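Local coordinates for protein EDTA monooxygenase (EDTA-degrading bacterium BNC1, PDB 5DQP) that is an EDTA monooxygenase of the bacterial luciferase-like family, probably using reduced FMN and molecular oxygen to oxidise EDTA, at residues A[232-236]-A[354-358]; A[263-269]-A[378-384]; A[96-102]-A[149-154]. All coordinates share one frame; numbering follows the deposited sequence.

Contact 1: residues A[232-236]-A[354-358]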
loop_
_atom_site.group_PDB
_atom_site.type_symbol
_atom_site.label_atom_id
_atom_site.label_comp_id
_atom_site.label_asym_id
_atom_site.label_seq_id
_atom_site.Cartn_x
_atom_site.Cartn_y
_atom_site.Cartn_z
ATOM N N ALA A 232 12.148 14.613 -15.862
ATOM C CA ALA A 232 13.192 15.579 -16.155
ATOM C C ALA A 232 12.760 16.975 -15.736
ATOM O O ALA A 232 11.572 17.275 -15.565
ATOM C CB ALA A 232 13.574 15.583 -17.650
ATOM N N PHE A 233 13.763 17.821 -15.573
ATOM C CA PHE A 233 13.570 19.227 -15.284
ATOM C C PHE A 233 13.136 19.938 -16.562
ATOM O O PHE A 233 13.601 19.623 -17.661
ATOM C CB PHE A 233 14.874 19.813 -14.737
ATOM C CG PHE A 233 14.809 21.270 -14.421
ATOM C CD1 PHE A 233 14.026 21.730 -13.368
ATOM C CD2 PHE A 233 15.566 22.184 -15.150
ATOM C CE1 PHE A 233 13.979 23.078 -13.073
ATOM C CE2 PHE A 233 15.524 23.528 -14.855
ATOM C CZ PHE A 233 14.725 23.977 -13.819
ATOM N N LEU A 234 12.203 20.872 -16.426
ATOM C CA LEU A 234 11.770 21.653 -17.579
ATOM C C LEU A 234 12.667 22.887 -17.670
ATOM O O LEU A 234 12.309 23.995 -17.270
ATOM C CB LEU A 234 10.295 21.999 -17.476
ATOM C CG LEU A 234 9.767 22.736 -18.716
ATOM C CD1 LEU A 234 9.326 21.748 -19.751
ATOM C CD2 LEU A 234 8.629 23.710 -18.367
ATOM N N GLY A 235 13.881 22.667 -18.182
ATOM C CA GLY A 235 14.858 23.732 -18.321
ATOM C C GLY A 235 14.763 24.239 -19.738
ATOM O O GLY A 235 13.656 24.493 -20.237
ATOM N N SER A 236 15.894 24.345 -20.423
ATOM C CA SER A 236 15.840 24.847 -21.784
ATOM C C SER A 236 15.427 23.727 -22.726
ATOM O O SER A 236 15.681 22.556 -22.465
ATOM C CB SER A 236 17.189 25.417 -22.213
ATOM O OG SER A 236 18.088 24.371 -22.565
ATOM N N ARG A 354 9.131 31.989 -15.247
ATOM C CA ARG A 354 9.281 30.792 -16.074
ATOM C C ARG A 354 10.062 29.691 -15.368
ATOM O O ARG A 354 9.837 28.503 -15.633
ATOM C CB ARG A 354 9.963 31.188 -17.390
ATOM C CG ARG A 354 10.693 30.085 -18.123
ATOM C CD ARG A 354 9.738 29.039 -18.718
ATOM N NE ARG A 354 10.462 28.136 -19.618
ATOM C CZ ARG A 354 11.060 27.016 -19.215
ATOM N NH1 ARG A 354 10.998 26.664 -17.928
ATOM N NH2 ARG A 354 11.703 26.246 -20.084
ATOM N N MET A 355 10.982 30.056 -14.471
ATOM C CA MET A 355 11.755 29.048 -13.759
ATOM C C MET A 355 10.917 28.357 -12.691
ATOM O O MET A 355 11.175 27.197 -12.357
ATOM C CB MET A 355 13.006 29.670 -13.125
ATOM C CG MET A 355 14.036 30.196 -14.123
ATOM S SD MET A 355 14.406 29.003 -15.438
ATOM C CE MET A 355 15.385 27.776 -14.583
ATOM N N ARG A 356 9.905 29.037 -12.168
ATOM C CA ARG A 356 9.005 28.479 -11.167
ATOM C C ARG A 356 7.819 27.732 -11.787
ATOM O O ARG A 356 7.507 26.611 -11.371
ATOM C CB ARG A 356 8.514 29.602 -10.254
ATOM C CG ARG A 356 9.635 30.479 -9.674
ATOM C CD ARG A 356 9.062 31.723 -8.978
ATOM N NE ARG A 356 8.566 31.425 -7.636
ATOM C CZ ARG A 356 9.265 31.609 -6.519
ATOM N NH1 ARG A 356 10.497 32.111 -6.561
ATOM N NH2 ARG A 356 8.728 31.293 -5.352
ATOM N N LEU A 357 7.154 28.320 -12.785
ATOM C CA LEU A 357 5.964 27.696 -13.354
ATOM C C LEU A 357 5.762 28.151 -14.800
ATOM O O LEU A 357 6.487 28.993 -15.321
ATOM C CB LEU A 357 4.739 27.995 -12.484
ATOM C CG LEU A 357 4.520 29.447 -12.062
ATOM C CD1 LEU A 357 4.134 30.268 -13.262
ATOM C CD2 LEU A 357 3.446 29.582 -10.965
ATOM N N ILE A 358 4.779 27.554 -15.459
ATOM C CA ILE A 358 4.431 27.879 -16.830
ATOM C C ILE A 358 3.055 28.541 -16.785
ATOM O O ILE A 358 2.025 27.868 -16.686
ATOM C CB ILE A 358 4.433 26.642 -17.740
ATOM C CG1 ILE A 358 5.811 25.950 -17.779
ATOM C CG2 ILE A 358 4.014 27.048 -19.146
ATOM C CD1 ILE A 358 6.897 26.771 -18.484
HETATM O O HOH W 1 10.873 24.902 -14.723
#
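Arg-354 fastens itself to two successive carbonyls of the opposing turn, those of Leu-234 and Gly-235. The first bond, from Arg-354 NH1 to Leu-234 O, is 3.0 Å long and nearly straight, with an N-H...O angle of 171°, and the acceptor lies in the guanidinium plane. The second, from Arg-354 NH2 to Gly-235 O at 2.6 Å, is bent to 135°, with the nitrogen standing above the carbonyl plane. A bend at chi2 (69°) turns the arginine chain so that both terminal nitrogens reach this backbone. NE forms a salt bridge with Glu-344, and together these bonds probably fix the rotation of the group. Leu-234 O has a further donor: a water 3.1 Å away, which also gives a weak bond to Met-355 O and thereby ties the two backbones together.

The apolar contacts lie beside this polar grip. Leu-234 CD2 sits over one face of the guanidinium group and also meets Ile-358 CD1 at 3.5 Å, the two branched side chains reaching tip to tip. Farther out, Met-355 curls through bends at chi2 and chi3, and its CE comes in plane against the edge of the Phe-233 ring, 3.9 Å from CZ. Helix 331-344 adjoins this outer pair through Ser-336 and Met-337.

The backbone supplies the shape. Leu-234 is the centre of an inverse gamma turn, with a weak bond from Gly-235 N to Phe-233 O, and this turn presents the carbonyls of Leu-234 and Gly-235 to the arginine. It follows strand 229-233 and leads, through the N-cap Ser-236, into helix 237-253, a beta-alpha connection of the TIM-barrel fold of luciferase-like monooxygenases, here pinned to the segment that enters strand 358-360.

Contact 2: residues A[263-269]-A[378-384]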
loop_
_atom_site.group_PDB
_atom_site.type_symbol
_atom_site.label_atom_id
_atom_site.label_comp_id
_atom_site.label_asym_id
_atom_site.label_seq_id
_atom_site.Cartn_x
_atom_site.Cartn_y
_atom_site.Cartn_z
ATOM N N VAL A 263 11.024 9.972 -21.706
ATOM C CA VAL A 263 11.427 11.108 -20.880
ATOM C C VAL A 263 10.253 12.078 -20.755
ATOM O O VAL A 263 9.690 12.530 -21.766
ATOM C CB VAL A 263 12.664 11.825 -21.464
ATOM C CG1 VAL A 263 13.036 13.046 -20.621
ATOM C CG2 VAL A 263 13.839 10.871 -21.579
ATOM N N LEU A 264 9.906 12.428 -19.520
ATOM C CA LEU A 264 8.787 13.329 -19.231
ATOM C C LEU A 264 9.272 14.468 -18.341
ATOM O O LEU A 264 9.430 14.271 -17.124
ATOM C CB LEU A 264 7.632 12.601 -18.551
ATOM C CG LEU A 264 7.239 11.213 -19.033
ATOM C CD1 LEU A 264 5.945 10.796 -18.358
ATOM C CD2 LEU A 264 7.093 11.171 -20.543
ATOM N N PRO A 265 9.524 15.656 -18.906
ATOM C CA PRO A 265 9.781 16.835 -18.072
ATOM C C PRO A 265 8.560 17.181 -17.235
ATOM O O PRO A 265 7.420 16.998 -17.661
ATOM C CB PRO A 265 10.088 17.939 -19.099
ATOM C CG PRO A 265 10.467 17.223 -20.356
ATOM C CD PRO A 265 9.544 16.008 -20.339
ATOM N N SER A 266 8.815 17.670 -16.030
ATOM C CA SER A 266 7.793 17.949 -15.041
ATOM C C SER A 266 7.662 19.454 -14.917
ATOM O O SER A 266 8.668 20.166 -14.923
ATOM C CB SER A 266 8.157 17.317 -13.682
ATOM O OG SER A 266 7.125 17.501 -12.720
ATOM N N PHE A 267 6.432 19.945 -14.807
ATOM C CA PHE A 267 6.270 21.384 -14.653
ATOM C C PHE A 267 4.929 21.696 -14.000
ATOM O O PHE A 267 4.014 20.859 -13.961
ATOM C CB PHE A 267 6.398 22.101 -16.002
ATOM C CG PHE A 267 5.193 21.950 -16.877
ATOM C CD1 PHE A 267 4.947 20.769 -17.522
ATOM C CD2 PHE A 267 4.295 22.987 -17.034
ATOM C CE1 PHE A 267 3.830 20.620 -18.310
ATOM C CE2 PHE A 267 3.181 22.835 -17.840
ATOM C CZ PHE A 267 2.951 21.656 -18.471
ATOM N N VAL A 268 4.830 22.925 -13.498
ATOM C CA VAL A 268 3.639 23.428 -12.821
ATOM C C VAL A 268 2.898 24.346 -13.790
ATOM O O VAL A 268 3.428 25.408 -14.136
ATOM C CB VAL A 268 4.011 24.188 -11.545
ATOM C CG1 VAL A 268 2.736 24.683 -10.830
ATOM C CG2 VAL A 268 4.897 23.323 -10.631
ATOM N N PRO A 269 1.710 23.997 -14.241
ATOM C CA PRO A 269 0.961 24.943 -15.080
ATOM C C PRO A 269 0.145 25.931 -14.251
ATOM O O PRO A 269 -0.547 25.532 -13.311
ATOM C CB PRO A 269 0.048 24.022 -15.898
ATOM C CG PRO A 269 -0.212 22.886 -14.976
ATOM C CD PRO A 269 1.022 22.698 -14.130
ATOM N N ALA A 378 10.993 15.974 -25.331
ATOM C CA ALA A 378 10.084 15.322 -24.394
ATOM C C ALA A 378 9.324 14.233 -25.135
ATOM O O ALA A 378 8.997 14.393 -26.311
ATOM C CB ALA A 378 9.094 16.339 -23.815
ATOM N N ASP A 379 9.040 13.128 -24.443
ATOM C CA ASP A 379 8.042 12.186 -24.940
ATOM C C ASP A 379 6.647 12.446 -24.365
ATOM O O ASP A 379 5.687 11.779 -24.768
ATOM C CB ASP A 379 8.478 10.745 -24.637
ATOM C CG ASP A 379 9.866 10.434 -25.206
ATOM O OD1 ASP A 379 9.976 10.314 -26.448
ATOM O OD2 ASP A 379 10.849 10.345 -24.426
ATOM N N GLY A 380 6.540 13.384 -23.437
ATOM C CA GLY A 380 5.309 13.688 -22.744
ATOM C C GLY A 380 5.694 14.479 -21.514
ATOM O O GLY A 380 6.833 14.910 -21.390
ATOM N N PHE A 381 4.734 14.655 -20.599
ATOM C CA PHE A 381 4.974 15.564 -19.485
ATOM C C PHE A 381 4.311 15.070 -18.212
ATOM O O PHE A 381 3.299 14.372 -18.251
ATOM C CB PHE A 381 4.485 16.997 -19.797
ATOM C CG PHE A 381 5.090 17.556 -21.058
ATOM C CD1 PHE A 381 4.503 17.304 -22.291
ATOM C CD2 PHE A 381 6.268 18.272 -21.015
ATOM C CE1 PHE A 381 5.063 17.789 -23.451
ATOM C CE2 PHE A 381 6.830 18.765 -22.165
ATOM C CZ PHE A 381 6.220 18.503 -23.397
ATOM N N VAL A 382 4.912 15.441 -17.085
ATOM C CA VAL A 382 4.301 15.312 -15.767
ATOM C C VAL A 382 3.723 16.674 -15.402
ATOM O O VAL A 382 4.464 17.656 -15.276
ATOM C CB VAL A 382 5.313 14.847 -14.701
ATOM C CG1 VAL A 382 4.571 14.303 -13.474
ATOM C CG2 VAL A 382 6.351 13.810 -15.259
ATOM N N ILE A 383 2.411 16.716 -15.226
ATOM C CA ILE A 383 1.661 17.921 -14.879
ATOM C C ILE A 383 1.524 17.991 -13.362
ATOM O O ILE A 383 0.907 17.115 -12.742
ATOM C CB ILE A 383 0.274 17.893 -15.544
ATOM C CG1 ILE A 383 0.402 17.685 -17.051
ATOM C CG2 ILE A 383 -0.549 19.141 -15.207
ATOM C CD1 ILE A 383 -0.700 16.752 -17.593
ATOM N N ASN A 384 2.090 19.026 -12.766
ATOM C CA ASN A 384 2.135 19.200 -11.317
ATOM C C ASN A 384 1.173 20.342 -10.982
ATOM O O ASN A 384 1.568 21.504 -10.922
ATOM C CB ASN A 384 3.569 19.497 -10.894
ATOM C CG ASN A 384 3.824 19.297 -9.410
ATOM O OD1 ASN A 384 2.951 18.845 -8.658
ATOM N ND2 ASN A 384 5.055 19.623 -8.979
HETATM O O HOH W 2 7.522 20.133 -10.937
#
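Strands 263-267 and 380-383 run parallel, their short axes 4.4 Å apart at closest approach and turned by 33°, with Ser-266 bridged to Val-382 and Phe-267 to Ile-383. Three backbone bonds fix this register: Val-382 N to Pro-265 O at 3.0 Å, Phe-267 N to Val-382 O at 3.1 Å, and Asn-384 N to Phe-267 O at 2.9 Å.

At the start of the pairing, Asp-379 forms a two-bond clasp with Val-263. Its amide donates to Val-263 O, while its carboxylate OD2 receives Val-263 N at 2.8 Å through the anti lone pair, in an almost straight bond of 173°. With CG beside its own backbone N (chi1 -56°), the carboxylate reaches the Val-263 amide, and its other oxygen, OD1, makes a salt bridge with Arg-248. An alanine here would remove both carboxylate oxygens, which would probably leave the Val-263 amide without its acceptor and Arg-248 without its counter-charge.

Apolar packing differs between the two faces. Pro-265 CD rests 3.5 Å from Ala-378 CB and also meets Phe-381 CD2. The edge of the Phe-267 ring is directed, in plane, at Phe-381 CB, with CE1 at 4.0 Å. On the face of Ser-266 and Val-382, Leu-264 CB touches Val-382 CG2 at 3.7 Å, and Ser-266 OG is hydrogen-bonded to Trp-11 and to a water that accepts from Asn-384 ND2.

Within the TIM barrel, strand 262-271 pairs with 229-233 and 358-360 as well, and strand 380-383 joins 7-11 on its other edge. Helix 362-374 packs against Phe-267 and Phe-381 through Leu-369, whereas Trp-11 and Tyr-231 meet Val-382 on the other face.

Contact 3: residues A[96-102]-A[149-154]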
loop_
_atom_site.group_PDB
_atom_site.type_symbol
_atom_site.label_atom_id
_atom_site.label_comp_id
_atom_site.label_asym_id
_atom_site.label_seq_id
_atom_site.Cartn_x
_atom_site.Cartn_y
_atom_site.Cartn_z
ATOM N N SER A 96 11.350 4.031 -1.723
ATOM C CA SER A 96 12.796 4.175 -1.610
ATOM C C SER A 96 13.518 2.829 -1.656
ATOM O O SER A 96 13.075 1.847 -1.062
ATOM C CB SER A 96 13.139 4.880 -0.295
ATOM O OG SER A 96 14.547 4.966 -0.107
ATOM N N THR A 97 14.657 2.790 -2.337
ATOM C CA THR A 97 15.513 1.613 -2.224
ATOM C C THR A 97 16.376 1.642 -0.961
ATOM O O THR A 97 17.029 0.638 -0.638
ATOM C CB THR A 97 16.424 1.482 -3.455
ATOM O OG1 THR A 97 17.178 2.687 -3.615
ATOM C CG2 THR A 97 15.597 1.211 -4.714
ATOM N N SER A 98 16.407 2.774 -0.257
ATOM C CA SER A 98 17.290 2.926 0.897
ATOM C C SER A 98 16.682 2.320 2.148
ATOM O O SER A 98 17.390 1.713 2.954
ATOM C CB SER A 98 17.577 4.404 1.151
ATOM O OG SER A 98 18.235 4.973 0.048
ATOM N N PHE A 99 15.403 2.508 2.332
ATOM C CA PHE A 99 14.707 2.052 3.496
ATOM C C PHE A 99 13.437 1.335 3.085
ATOM O O PHE A 99 12.347 1.718 3.417
ATOM C CB PHE A 99 14.399 3.231 4.408
ATOM C CG PHE A 99 15.596 4.057 4.722
ATOM C CD1 PHE A 99 16.507 3.630 5.624
ATOM C CD2 PHE A 99 15.843 5.216 4.042
ATOM C CE1 PHE A 99 17.618 4.368 5.882
ATOM C CE2 PHE A 99 16.943 5.965 4.298
ATOM C CZ PHE A 99 17.838 5.542 5.222
ATOM N N SER A 100 13.631 0.268 2.366
ATOM C CA SER A 100 12.609 -0.716 2.080
ATOM C C SER A 100 13.263 -2.090 2.130
ATOM O O SER A 100 14.459 -2.228 1.870
ATOM C CB SER A 100 11.943 -0.464 0.712
ATOM O OG SER A 100 11.216 0.753 0.685
ATOM N N LEU A 101 12.485 -3.092 2.500
ATOM C CA LEU A 101 12.912 -4.477 2.318
ATOM C C LEU A 101 12.549 -4.942 0.907
ATOM O O LEU A 101 11.383 -4.834 0.514
ATOM C CB LEU A 101 12.253 -5.359 3.358
ATOM C CG LEU A 101 12.597 -4.854 4.763
ATOM C CD1 LEU A 101 11.750 -5.532 5.822
ATOM C CD2 LEU A 101 14.120 -5.097 5.040
ATOM N N PRO A 102 13.512 -5.451 0.125
ATOM C CA PRO A 102 13.223 -5.807 -1.282
ATOM C C PRO A 102 12.100 -6.810 -1.469
ATOM O O PRO A 102 11.385 -6.763 -2.480
ATOM C CB PRO A 102 14.554 -6.410 -1.784
ATOM C CG PRO A 102 15.560 -6.119 -0.762
ATOM C CD PRO A 102 14.872 -5.836 0.537
ATOM N N ARG A 149 23.644 0.525 -3.670
ATOM C CA ARG A 149 22.576 -0.220 -3.018
ATOM C C ARG A 149 21.345 -0.290 -3.907
ATOM O O ARG A 149 20.727 -1.355 -4.045
ATOM C CB ARG A 149 22.244 0.436 -1.680
ATOM C CG ARG A 149 21.133 -0.210 -0.905
ATOM C CD ARG A 149 21.086 0.450 0.467
ATOM N NE ARG A 149 20.006 -0.033 1.304
ATOM C CZ ARG A 149 20.160 -0.986 2.215
ATOM N NH1 ARG A 149 19.128 -1.361 2.948
ATOM N NH2 ARG A 149 21.349 -1.558 2.393
ATOM N N ALA A 150 20.970 0.849 -4.514
ATOM C CA ALA A 150 19.784 0.893 -5.358
ATOM C C ALA A 150 19.910 -0.077 -6.516
ATOM O O ALA A 150 18.928 -0.719 -6.912
ATOM C CB ALA A 150 19.555 2.303 -5.897
ATOM N N GLU A 151 21.109 -0.168 -7.090
ATOM C CA GLU A 151 21.339 -1.062 -8.203
ATOM C C GLU A 151 21.127 -2.518 -7.785
ATOM O O GLU A 151 20.486 -3.286 -8.505
ATOM C CB GLU A 151 22.738 -0.822 -8.752
ATOM C CG GLU A 151 22.954 -1.283 -10.178
ATOM C CD GLU A 151 23.122 -2.793 -10.281
ATOM O OE1 GLU A 151 23.857 -3.372 -9.443
ATOM O OE2 GLU A 151 22.512 -3.400 -11.196
ATOM N N GLU A 152 21.626 -2.909 -6.615
ATOM C CA GLU A 152 21.411 -4.280 -6.157
ATOM C C GLU A 152 19.944 -4.527 -5.810
ATOM O O GLU A 152 19.389 -5.594 -6.113
ATOM C CB GLU A 152 22.311 -4.584 -4.959
ATOM C CG GLU A 152 22.378 -6.084 -4.650
ATOM C CD GLU A 152 23.111 -6.432 -3.359
ATOM O OE1 GLU A 152 22.783 -7.492 -2.779
ATOM O OE2 GLU A 152 24.001 -5.654 -2.921
ATOM N N PHE A 153 19.304 -3.545 -5.177
ATOM C CA PHE A 153 17.878 -3.612 -4.878
ATOM C C PHE A 153 17.056 -3.873 -6.142
ATOM O O PHE A 153 16.134 -4.691 -6.141
ATOM C CB PHE A 153 17.459 -2.295 -4.205
ATOM C CG PHE A 153 16.104 -2.323 -3.570
ATOM C CD1 PHE A 153 14.948 -2.255 -4.340
ATOM C CD2 PHE A 153 15.979 -2.378 -2.201
ATOM C CE1 PHE A 153 13.704 -2.254 -3.747
ATOM C CE2 PHE A 153 14.739 -2.395 -1.618
ATOM C CZ PHE A 153 13.607 -2.332 -2.379
ATOM N N LEU A 154 17.357 -3.154 -7.223
ATOM C CA LEU A 154 16.604 -3.321 -8.458
ATOM C C LEU A 154 16.838 -4.693 -9.071
ATOM O O LEU A 154 15.903 -5.296 -9.612
ATOM C CB LEU A 154 16.967 -2.218 -9.450
ATOM C CG LEU A 154 16.100 -0.953 -9.377
ATOM C CD1 LEU A 154 14.664 -1.323 -9.701
ATOM C CD2 LEU A 154 16.167 -0.355 -8.028
#
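Phe-153 and Thr-97 meet because of their first torsions: the phenylalanine ring swings out anti to its own backbone nitrogen (chi1 -167°), off helix 143-161, while Thr-97 holds OG1 between its backbone nitrogen and carbonyl carbon (56°), which leaves CG2 to face the ring. The site is a beta-alpha loop of the TIM barrel, leading from strand 90-96 to helix 102-115.

The loop wraps around the Phe-153 ring. Over the centre of one face stands Thr-97 CA, 4.1 Å from the ring centroid and only 11° off its normal, a clear CH-pi contact. Across the opposite face Pro-102 makes another, with CB 4.3 Å from the centroid and displaced toward the rim. The ring edge is met in plane by Ser-100 O, 3.5 Å from CE2. Held on both faces and at this edge, the ring probably has little room to turn.

Thr-97 also packs along the helix: its CG2 lies 3.5 Å from Phe-153 CD1 and 3.7 Å from Leu-154 CD2, and its OG1, hydrogen-bonded to Val-125 O, lies against Ala-150 CB. The extended Arg-149 brings its guanidinium end obliquely near the carbonyls of Thr-97 and Ser-98, but no hydrogen bond forms.

Leu-101 packs on Leu-101 of the second subunit, placing the loop at the subunit interface. Internally the loop is braced twice: Ser-96 OG, also hydrogen-bonded to Thr-127 OG1, accepts from Ser-98 N in an ST turn, and Ser-100 OG donates to Ser-96 O at 2.8 Å, in the carbonyl plane.

Contacts 1 and 2 adjoin, with centres 9 Å apart, and meet through strand 262-271: Ala-232 O probably accepts from Ser-266 N at 2.8 Å, and Ile-358 N probably donates to Val-268 O at 2.9 Å. Their segments alternate along the chain. Contact 3, earlier in the sequence, is centred 30 Å from the centre of contact 1 and 26 Å from that of contact 2. Its Ala-150 side chain is about 5 Å from that of Tyr-147, and the Val-382 side chain of contact 2 about 10 Å from that of Thr-94, both predicted FMN-binding residues. A bound polyether, probably from the crystallisation liquor, lies about 3 Å from the Phe-233 side chain and 4 Å from that of Ser-266.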